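Local coordinates for aminotransferase (Psychrobacter arcticus 273-4, PDB 3IF2), which probably transfers amino groups between amino acids such as valine and the keto acid pyruvate, using bound pyridoxal 5'-phosphate as its cofactor, at residues A[196-210]-A[230-243]. Numbering follows the deposited sequence. Where two conformers were deposited one is given.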
loop_
_atom_site.group_PDB
_atom_site.type_symbol
_atom_site.label_atom_id
_atom_site.label_comp_id
_atom_site.label_asym_id
_atom_site.label_seq_id
_atom_site.Cartn_x
_atom_site.Cartn_y
_atom_site.Cartn_z
ATOM N N LEU A 196 28.284 8.464 -18.232
ATOM C CA LEU A 196 26.824 8.686 -18.237
ATOM C C LEU A 196 26.322 9.405 -19.490
ATOM O O LEU A 196 25.377 8.949 -20.149
ATOM C CB LEU A 196 26.402 9.469 -16.972
ATOM C CG LEU A 196 24.934 9.821 -16.685
ATOM C CD1 LEU A 196 24.766 10.191 -15.203
ATOM C CD2 LEU A 196 24.341 10.929 -17.564
ATOM N N GLU A 197 26.992 10.503 -19.824
ATOM C CA GLU A 197 26.563 11.399 -20.914
ATOM C C GLU A 197 26.738 10.751 -22.299
ATOM O O GLU A 197 26.054 11.141 -23.248
ATOM C CB GLU A 197 27.280 12.755 -20.753
ATOM C CG GLU A 197 26.536 14.026 -21.202
ATOM C CD GLU A 197 26.894 15.276 -20.327
ATOM O OE1 GLU A 197 27.880 15.242 -19.541
ATOM O OE2 GLU A 197 26.166 16.295 -20.410
ATOM N N ASN A 198 27.624 9.748 -22.375
ATOM C CA ASN A 198 27.871 8.933 -23.575
ATOM C C ASN A 198 27.196 7.547 -23.566
ATOM O O ASN A 198 27.369 6.782 -24.522
ATOM C CB ASN A 198 29.392 8.775 -23.799
ATOM C CG ASN A 198 30.052 10.076 -24.214
ATOM O OD1 ASN A 198 29.922 10.512 -25.368
ATOM N ND2 ASN A 198 30.780 10.699 -23.283
ATOM N N LEU A 199 26.427 7.225 -22.522
ATOM C CA LEU A 199 25.699 5.944 -22.448
ATOM C C LEU A 199 24.775 5.816 -23.688
ATOM O O LEU A 199 23.995 6.738 -23.953
ATOM C CB LEU A 199 24.877 5.857 -21.165
ATOM C CG LEU A 199 24.237 4.524 -20.797
ATOM C CD1 LEU A 199 25.305 3.480 -20.508
ATOM C CD2 LEU A 199 23.380 4.728 -19.576
ATOM N N PRO A 200 24.929 4.733 -24.495
ATOM C CA PRO A 200 24.098 4.528 -25.697
ATOM C C PRO A 200 22.581 4.561 -25.451
ATOM O O PRO A 200 21.840 5.135 -26.266
ATOM C CB PRO A 200 24.532 3.143 -26.186
ATOM C CG PRO A 200 25.934 3.010 -25.731
ATOM C CD PRO A 200 25.995 3.709 -24.412
ATOM N N ALA A 201 22.139 3.950 -24.350
ATOM C CA ALA A 201 20.731 3.988 -23.952
ATOM C C ALA A 201 20.211 5.439 -23.831
ATOM O O ALA A 201 19.095 5.733 -24.282
ATOM C CB ALA A 201 20.507 3.200 -22.632
ATOM N N LEU A 202 21.036 6.336 -23.272
ATOM C CA LEU A 202 20.671 7.760 -23.100
ATOM C C LEU A 202 20.604 8.492 -24.441
ATOM O O LEU A 202 19.607 9.158 -24.723
ATOM C CB LEU A 202 21.642 8.495 -22.149
ATOM C CG LEU A 202 21.276 9.929 -21.715
ATOM C CD1 LEU A 202 19.988 9.948 -20.895
ATOM C CD2 LEU A 202 22.394 10.548 -20.912
ATOM N N LYS A 203 21.665 8.392 -25.246
ATOM C CA LYS A 203 21.703 9.029 -26.586
ATOM C C LYS A 203 20.559 8.538 -27.507
ATOM O O LYS A 203 19.907 9.349 -28.174
ATOM C CB LYS A 203 23.064 8.805 -27.296
ATOM C CG LYS A 203 24.243 9.768 -26.953
ATOM C CD LYS A 203 25.441 9.491 -27.913
ATOM C CE LYS A 203 26.405 10.675 -28.123
ATOM N NZ LYS A 203 27.231 11.010 -26.939
ATOM N N GLU A 204 20.310 7.222 -27.500
ATOM C CA GLU A 204 19.297 6.573 -28.377
ATOM C C GLU A 204 17.806 6.644 -27.921
ATOM O O GLU A 204 16.933 6.090 -28.599
ATOM C CB GLU A 204 19.727 5.116 -28.669
ATOM C CG GLU A 204 21.074 5.015 -29.464
ATOM C CD GLU A 204 21.634 3.593 -29.600
ATOM O OE1 GLU A 204 21.486 2.769 -28.682
ATOM O OE2 GLU A 204 22.272 3.298 -30.626
ATOM N N GLY A 205 17.517 7.320 -26.807
ATOM C CA GLY A 205 16.144 7.480 -26.305
ATOM C C GLY A 205 15.524 6.305 -25.559
ATOM O O GLY A 205 14.297 6.201 -25.522
ATOM N N ARG A 206 16.365 5.468 -24.936
ATOM C CA ARG A 206 15.937 4.271 -24.192
ATOM C C ARG A 206 16.037 4.422 -22.659
ATOM O O ARG A 206 16.107 3.418 -21.929
ATOM C CB ARG A 206 16.733 3.048 -24.689
ATOM C CG ARG A 206 16.510 2.748 -26.175
ATOM C CD ARG A 206 17.184 1.447 -26.635
ATOM N NE ARG A 206 18.642 1.491 -26.557
ATOM C CZ ARG A 206 19.367 0.915 -25.602
ATOM N NH1 ARG A 206 18.782 0.227 -24.629
ATOM N NH2 ARG A 206 20.690 1.021 -25.634
ATOM N N ILE A 207 16.040 5.667 -22.166
ATOM C CA ILE A 207 16.068 5.961 -20.711
ATOM C C ILE A 207 14.783 6.747 -20.430
ATOM O O ILE A 207 14.567 7.806 -21.018
ATOM C CB ILE A 207 17.336 6.755 -20.268
ATOM C CG1 ILE A 207 18.601 5.903 -20.437
ATOM C CG2 ILE A 207 17.230 7.213 -18.810
ATOM C CD1 ILE A 207 18.664 4.666 -19.536
ATOM N N GLY A 208 13.921 6.209 -19.573
ATOM C CA GLY A 208 12.644 6.861 -19.220
ATOM C C GLY A 208 12.685 7.922 -18.120
ATOM O O GLY A 208 11.869 8.836 -18.122
ATOM N N ALA A 209 13.622 7.788 -17.181
ATOM C CA ALA A 209 13.807 8.741 -16.080
ATOM C C ALA A 209 15.189 8.574 -15.470
ATOM O O ALA A 209 15.846 7.568 -15.726
ATOM C CB ALA A 209 12.754 8.519 -15.016
ATOM N N ILE A 210 15.626 9.577 -14.699
ATOM C CA ILE A 210 16.879 9.509 -13.934
ATOM C C ILE A 210 16.463 9.477 -12.471
ATOM O O ILE A 210 15.532 10.189 -12.091
ATOM C CB ILE A 210 17.826 10.701 -14.173
ATOM C CG1 ILE A 210 18.204 10.796 -15.653
ATOM C CG2 ILE A 210 19.103 10.534 -13.357
ATOM C CD1 ILE A 210 19.171 11.947 -15.983
ATOM N N HIS A 230 23.923 19.529 -12.948
ATOM C CA HIS A 230 24.330 18.863 -14.188
ATOM C C HIS A 230 23.272 17.799 -14.559
ATOM O O HIS A 230 22.815 17.766 -15.706
ATOM C CB HIS A 230 25.728 18.230 -14.006
ATOM C CG HIS A 230 26.427 17.875 -15.277
ATOM N ND1 HIS A 230 27.789 17.686 -15.326
ATOM C CD2 HIS A 230 25.979 17.724 -16.547
ATOM C CE1 HIS A 230 28.142 17.385 -16.564
ATOM N NE2 HIS A 230 27.063 17.404 -17.325
ATOM N N LEU A 231 22.864 16.972 -13.585
ATOM C CA LEU A 231 21.836 15.935 -13.824
ATOM C C LEU A 231 20.491 16.533 -14.255
ATOM O O LEU A 231 19.840 15.983 -15.153
ATOM C CB LEU A 231 21.666 14.996 -12.620
ATOM C CG LEU A 231 22.837 14.048 -12.310
ATOM C CD1 LEU A 231 22.653 13.438 -10.934
ATOM C CD2 LEU A 231 23.024 12.967 -13.396
ATOM N N ALA A 232 20.100 17.656 -13.646
ATOM C CA ALA A 232 18.885 18.386 -14.047
ATOM C C ALA A 232 18.957 18.863 -15.523
ATOM O O ALA A 232 17.944 18.805 -16.217
ATOM C CB ALA A 232 18.617 19.564 -13.109
ATOM N N GLU A 233 20.130 19.318 -15.996
ATOM C CA GLU A 233 20.312 19.726 -17.423
ATOM C C GLU A 233 20.182 18.515 -18.333
ATOM O O GLU A 233 19.415 18.544 -19.293
ATOM C CB GLU A 233 21.690 20.337 -17.720
ATOM C CG GLU A 233 22.018 21.690 -17.107
ATOM C CD GLU A 233 23.422 22.183 -17.538
ATOM O OE1 GLU A 233 24.422 21.413 -17.405
ATOM O OE2 GLU A 233 23.522 23.347 -18.010
ATOM N N ILE A 234 20.942 17.462 -18.014
ATOM C CA ILE A 234 20.924 16.203 -18.780
ATOM C C ILE A 234 19.495 15.696 -18.878
ATOM O O ILE A 234 19.027 15.408 -19.974
ATOM C CB ILE A 234 21.854 15.103 -18.182
ATOM C CG1 ILE A 234 23.317 15.526 -18.249
ATOM C CG2 ILE A 234 21.729 13.800 -18.952
ATOM C CD1 ILE A 234 24.237 14.580 -17.549
ATOM N N ALA A 235 18.792 15.653 -17.747
ATOM C CA ALA A 235 17.375 15.223 -17.731
ATOM C C ALA A 235 16.497 16.086 -18.635
ATOM O O ALA A 235 15.732 15.543 -19.430
ATOM C CB ALA A 235 16.802 15.201 -16.316
ATOM N N LYS A 236 16.637 17.411 -18.548
ATOM C CA LYS A 236 15.822 18.330 -19.370
ATOM C C LYS A 236 16.085 18.136 -20.874
ATOM O O LYS A 236 15.145 18.163 -21.665
ATOM C CB LYS A 236 16.046 19.804 -18.988
ATOM C CG LYS A 236 14.996 20.770 -19.572
ATOM C CD LYS A 236 15.465 22.234 -19.572
ATOM C CE LYS A 236 14.426 23.143 -20.269
ATOM N NZ LYS A 236 14.860 24.565 -20.350
ATOM N N ARG A 237 17.355 17.931 -21.237
ATOM C CA ARG A 237 17.778 17.735 -22.630
ATOM C C ARG A 237 17.083 16.553 -23.273
ATOM O O ARG A 237 16.569 16.687 -24.391
ATOM C CB ARG A 237 19.294 17.532 -22.715
ATOM C CG ARG A 237 19.925 17.543 -24.137
ATOM C CD ARG A 237 21.419 17.216 -24.037
ATOM N NE ARG A 237 22.065 18.093 -23.041
ATOM C CZ ARG A 237 23.167 17.828 -22.320
ATOM N NH1 ARG A 237 23.849 16.675 -22.439
ATOM N NH2 ARG A 237 23.593 18.743 -21.437
ATOM N N TYR A 238 17.036 15.431 -22.548
ATOM C CA TYR A 238 16.418 14.192 -23.040
ATOM C C TYR A 238 14.904 14.010 -22.771
ATOM O O TYR A 238 14.387 12.912 -22.997
ATOM C CB TYR A 238 17.244 12.974 -22.565
ATOM C CG TYR A 238 18.617 12.912 -23.218
ATOM C CD1 TYR A 238 18.771 12.426 -24.532
ATOM C CD2 TYR A 238 19.766 13.342 -22.542
ATOM C CE1 TYR A 238 20.044 12.369 -25.159
ATOM C CE2 TYR A 238 21.044 13.287 -23.160
ATOM C CZ TYR A 238 21.170 12.799 -24.463
ATOM O OH TYR A 238 22.410 12.749 -25.055
ATOM N N ASP A 239 14.175 15.071 -22.382
ATOM C CA ASP A 239 12.718 14.988 -22.056
ATOM C C ASP A 239 12.370 13.868 -21.090
ATOM O O ASP A 239 11.480 13.054 -21.347
ATOM C CB ASP A 239 11.833 14.888 -23.321
ATOM C CG ASP A 239 11.431 16.227 -23.850
ATOM O OD1 ASP A 239 12.293 16.897 -24.471
ATOM O OD2 ASP A 239 10.230 16.581 -23.659
ATOM N N ILE A 240 13.129 13.791 -20.009
ATOM C CA ILE A 240 12.883 12.798 -18.963
ATOM C C ILE A 240 13.001 13.472 -17.591
ATOM O O ILE A 240 13.800 14.405 -17.434
ATOM C CB ILE A 240 13.826 11.559 -19.091
ATOM C CG1 ILE A 240 15.318 11.954 -19.065
ATOM C CG2 ILE A 240 13.505 10.772 -20.373
ATOM C CD1 ILE A 240 16.255 10.781 -18.847
ATOM N N PRO A 241 12.200 13.028 -16.605
ATOM C CA PRO A 241 12.304 13.650 -15.303
ATOM C C PRO A 241 13.471 13.141 -14.467
ATOM O O PRO A 241 14.023 12.067 -14.742
ATOM C CB PRO A 241 10.978 13.272 -14.649
ATOM C CG PRO A 241 10.673 11.980 -15.204
ATOM C CD PRO A 241 11.076 12.077 -16.636
ATOM N N LEU A 242 13.802 13.936 -13.451
ATOM C CA LEU A 242 14.814 13.629 -12.446
ATOM C C LEU A 242 14.058 13.336 -11.140
ATOM O O LEU A 242 13.464 14.239 -10.537
ATOM C CB LEU A 242 15.755 14.811 -12.283
ATOM C CG LEU A 242 16.832 14.778 -11.215
ATOM C CD1 LEU A 242 17.680 13.520 -11.335
ATOM C CD2 LEU A 242 17.676 16.062 -11.346
ATOM N N ILE A 243 14.052 12.066 -10.740
ATOM C CA ILE A 243 13.399 11.603 -9.533
ATOM C C ILE A 243 14.458 11.703 -8.449
ATOM O O ILE A 243 15.574 11.239 -8.661
ATOM C CB ILE A 243 12.916 10.134 -9.655
ATOM C CG1 ILE A 243 12.048 9.931 -10.919
ATOM C CG2 ILE A 243 12.129 9.736 -8.418
ATOM C CD1 ILE A 243 11.621 8.526 -11.143
#
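Ile210 and Leu242 pair where two parallel strands of the central sheet begin to run side by side, joined through helix 225-237 in a beta-alpha-beta crossover of the fold type I aminotransferase domain. Two backbone bonds fix the register: Ile210 N reaches Pro241 O at 3.0 Å, and Ile243 N reaches Ile210 O at 2.7 Å. Pro241, lacking an N-H, still serves here because only its carbonyl is used. The axes of strand 207-210 and helix 230-237 run nearly antiparallel, 153° apart, as expected for a helix returning the chain between parallel strands.

Mostly branched aliphatic side chains make up the interface between helix and sheet. With CG1 anti to its carbonyl carbon (chi1 -59°), Ile210 extends CD1 to the CB of Ala235, 4.0 Å away; the small alanine is consistent with a close approach of helix and strand here. Ile240 CD1 touches both Ile207 CG2 and Ile210 CG1. One residue earlier in the helix than Ala235, Ile234 packs its CD1 on Leu196 CD2 at 3.7 Å, while its CG2 meets Leu202 CD2. On the other side of the sheet, Ala209 CB touches Ile243 CD1, and Ile243 also packs on helix 115-125, whose first residue, Ser115, binds the cofactor.

Tyr238, just past the helix end, gives helix 200-203 a flat surface: Leu202 CG lies over one ring face, 3.9 Å from the centroid, a CH-pi contact. The Schellman motif closing the helix, with Asp239 at positive phi, turns the chain toward Ile240.

Charged groups gather at the more exposed margin. Glu197 is long enough to reach past Ile234 to two basic side chains, and its bonds to His230 NE2 are weak. The salt bridge to Arg237 is nearly coplanar, NH1 meeting the anti lone pair of Glu197 OE2 at 3.1 Å with an N-H...O angle of 169°.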